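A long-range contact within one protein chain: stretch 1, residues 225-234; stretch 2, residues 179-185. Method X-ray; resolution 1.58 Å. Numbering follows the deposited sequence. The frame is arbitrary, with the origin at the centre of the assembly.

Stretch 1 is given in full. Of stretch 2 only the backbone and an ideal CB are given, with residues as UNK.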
# COMPACT_ATOMS: atom_id res chain seq x y z
N GLY A 225 -16.48 -7.07 6.41
CA GLY A 225 -15.78 -8.32 6.20
C GLY A 225 -15.73 -9.21 7.43
O GLY A 225 -16.48 -9.00 8.39
N LYS A 226 -14.84 -10.19 7.41
CA LYS A 226 -14.71 -11.14 8.52
C LYS A 226 -13.84 -10.66 9.67
O LYS A 226 -13.83 -11.27 10.74
CB LYS A 226 -14.17 -12.47 7.99
CG LYS A 226 -15.00 -13.07 6.86
CD LYS A 226 -16.45 -13.25 7.26
CE LYS A 226 -17.29 -13.78 6.10
NZ LYS A 226 -18.74 -13.78 6.42
N ILE A 227 -13.10 -9.57 9.46
CA ILE A 227 -12.25 -9.05 10.52
C ILE A 227 -13.05 -8.11 11.41
O ILE A 227 -12.88 -8.09 12.63
CB ILE A 227 -11.02 -8.32 9.95
CG1 ILE A 227 -10.25 -9.28 9.04
CG2 ILE A 227 -10.12 -7.85 11.10
CD1 ILE A 227 -9.09 -8.65 8.28
N GLY A 228 -13.93 -7.33 10.79
CA GLY A 228 -14.78 -6.41 11.53
C GLY A 228 -14.07 -5.43 12.44
O GLY A 228 -13.13 -4.75 12.02
N GLU A 229 -14.50 -5.36 13.69
CA GLU A 229 -13.91 -4.44 14.65
C GLU A 229 -12.45 -4.74 14.95
O GLU A 229 -11.77 -3.96 15.62
CB GLU A 229 -14.73 -4.41 15.94
CG GLU A 229 -16.14 -3.87 15.75
CD GLU A 229 -16.18 -2.38 15.40
OE1 GLU A 229 -15.12 -1.81 15.07
OE2 GLU A 229 -17.27 -1.79 15.45
N GLY A 230 -11.96 -5.87 14.45
CA GLY A 230 -10.56 -6.21 14.66
C GLY A 230 -9.71 -5.12 14.03
O GLY A 230 -8.63 -4.80 14.53
N LEU A 231 -10.19 -4.55 12.93
CA LEU A 231 -9.46 -3.49 12.25
C LEU A 231 -9.43 -2.22 13.08
O LEU A 231 -8.52 -1.40 12.95
CB LEU A 231 -10.08 -3.19 10.88
CG LEU A 231 -9.97 -4.31 9.84
CD1 LEU A 231 -10.49 -3.80 8.51
CD2 LEU A 231 -8.51 -4.75 9.71
N LYS A 232 -10.43 -2.04 13.94
CA LYS A 232 -10.47 -0.87 14.81
C LYS A 232 -9.27 -0.95 15.75
O LYS A 232 -8.58 0.04 16.00
CB LYS A 232 -11.76 -0.84 15.63
CG LYS A 232 -11.82 0.29 16.65
CD LYS A 232 -13.08 0.20 17.53
CE LYS A 232 -13.06 -1.05 18.40
NZ LYS A 232 -14.23 -1.12 19.33
N ARG A 233 -9.01 -2.15 16.26
CA ARG A 233 -7.90 -2.38 17.18
C ARG A 233 -6.54 -2.15 16.52
O ARG A 233 -5.59 -1.72 17.18
CB ARG A 233 -7.99 -3.79 17.76
CG ARG A 233 -9.17 -3.98 18.71
CD ARG A 233 -8.79 -3.67 20.16
NE ARG A 233 -8.37 -2.28 20.36
CZ ARG A 233 -9.21 -1.24 20.36
NH1 ARG A 233 -8.74 -0.02 20.56
NH2 ARG A 233 -10.51 -1.43 20.17
N VAL A 234 -6.45 -2.42 15.22
CA VAL A 234 -5.20 -2.20 14.49
C VAL A 234 -5.04 -0.70 14.25
O VAL A 234 -3.99 -0.11 14.51
CB VAL A 234 -5.20 -2.94 13.13
CG1 VAL A 234 -3.99 -2.54 12.30
CG2 VAL A 234 -5.18 -4.44 13.37
N UNK A 179 -4.65 -14.20 12.80
CA UNK A 179 -5.98 -13.87 13.29
C UNK A 179 -6.19 -12.40 13.68
O UNK A 179 -6.24 -12.06 14.86
CB UNK A 179 -6.29 -14.75 14.50
N UNK A 180 -6.33 -11.54 12.67
CA UNK A 180 -6.53 -10.12 12.92
C UNK A 180 -7.90 -9.86 13.55
O UNK A 180 -8.09 -8.88 14.27
CB UNK A 180 -6.39 -9.33 11.62
N UNK A 181 -8.86 -10.74 13.27
CA UNK A 181 -10.21 -10.59 13.79
C UNK A 181 -10.32 -10.75 15.30
O UNK A 181 -10.94 -9.93 15.98
CB UNK A 181 -11.13 -11.61 13.11
N UNK A 182 -9.72 -11.82 15.82
CA UNK A 182 -9.79 -12.12 17.25
C UNK A 182 -8.54 -11.77 18.06
O UNK A 182 -8.61 -11.68 19.28
CB UNK A 182 -10.08 -13.61 17.43
N UNK A 183 -7.41 -11.59 17.39
CA UNK A 183 -6.17 -11.27 18.09
C UNK A 183 -5.34 -10.24 17.34
O UNK A 183 -4.16 -10.46 17.05
CB UNK A 183 -5.34 -12.54 18.31
N UNK A 184 -5.95 -9.08 17.03
CA UNK A 184 -5.23 -8.02 16.31
C UNK A 184 -3.95 -7.56 17.01
O UNK A 184 -2.96 -7.26 16.35
CB UNK A 184 -6.15 -6.82 16.12
N UNK A 185 -3.98 -7.52 18.33
CA UNK A 185 -2.82 -7.11 19.11
C UNK A 185 -1.69 -8.12 18.94
O UNK A 185 -0.52 -7.75 18.82
CB UNK A 185 -3.19 -6.96 20.59

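At position 179 the CA-to-CB bond points away from stretch 1, and nothing of that stretch lies within 5.5 Å of the ideal CB. The local backbone, which folds back so that the N of 183 bonds the O of 179 at 2.8 Å, would favour a short side chain able to accept a hydrogen bond from a nearby amide. The residue is Asp 179, whose OD1 accepts a hydrogen bond from the N of residue 182 at 2.9 Å.

Position 180 points toward stretch 1. Its ideal CB is 4.0 Å from Ile 227 CG2, with Val 234 CG2 and Leu 231 CD2 slightly beyond 5 Å, so the surroundings are aliphatic and offer no polar partner to a side chain. A compact or medium-sized apolar residue would suit, such as valine, isoleucine or leucine. It is Val 180, in the t rotamer, which sends CG1 among all three: 3.7 Å from Ile 227 CG2, 3.9 Å from Val 234 CG2 and 4.3 Å from Leu 231 CD2. The carbonyl of this residue also packs on stretch 1, Val 180 O lying 3.7 Å from Gly 230 CA; a CB at Gly 230 would come within 2.5 Å of that oxygen, so this close approach depends on glycine.

At 181 the bond points sideways, yet the ideal CB already sits 3.6 Å from Lys 226 O and 3.8 Å from Ile 227 CA. A small side chain, alanine or perhaps serine, fits readily. Ala 181 makes these contacts with its methyl group, and its CB is 4.4 Å from Ile 227 CG2.

Position 182 points away into open space, where many polar residues would serve; it is Glu 182, and its side chain makes no contact with stretch 1. Position 183 is out of reach and immediately precedes a helix, which favours Asp, Asn, Ser or Thr. Asp 183 is the N-cap, its side chain capping a backbone N just past the stretch.

At 184 the bond again points toward stretch 1, and the ideal CB lies within 4 Å of Gly 230 O, Val 234 CG2 and Arg 233 CB. A compact apolar group is suitable, and phi of -56° at the first helical turn admits proline. Pro 184 places CB 3.6 Å from Gly 230 O and 3.9 Å from Val 234 CG2, while its CG meets Arg 233 CB at 3.5 Å.

Position 185 points sideways, beyond contact range, and is permissive; it is Leu 185.

Stretch 2 (179-185) DVAEDPL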
# COMPACT_ATOMS: atom_id res chain seq x y z
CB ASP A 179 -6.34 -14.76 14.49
CG ASP A 179 -7.83 -14.83 14.73
OD1 ASP A 179 -8.57 -13.98 14.18
OD2 ASP A 179 -8.27 -15.74 15.46
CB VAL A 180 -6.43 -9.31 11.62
CG1 VAL A 180 -6.49 -7.81 11.93
CG2 VAL A 180 -5.15 -9.66 10.88
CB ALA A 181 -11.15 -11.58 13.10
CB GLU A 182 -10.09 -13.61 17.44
CG GLU A 182 -11.38 -14.07 16.77
CD GLU A 182 -12.57 -13.21 17.15
OE1 GLU A 182 -12.76 -12.97 18.37
OE2 GLU A 182 -13.30 -12.77 16.24
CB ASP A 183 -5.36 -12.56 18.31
CG ASP A 183 -4.16 -12.35 19.22
OD1 ASP A 183 -4.19 -11.43 20.06
OD2 ASP A 183 -3.19 -13.14 19.10
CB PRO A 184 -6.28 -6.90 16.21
CG PRO A 184 -7.14 -7.13 17.43
CD PRO A 184 -7.29 -8.63 17.44
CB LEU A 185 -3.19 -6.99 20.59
CG LEU A 185 -2.16 -6.42 21.56
CD1 LEU A 185 -1.91 -4.95 21.24
CD2 LEU A 185 -2.66 -6.57 22.98
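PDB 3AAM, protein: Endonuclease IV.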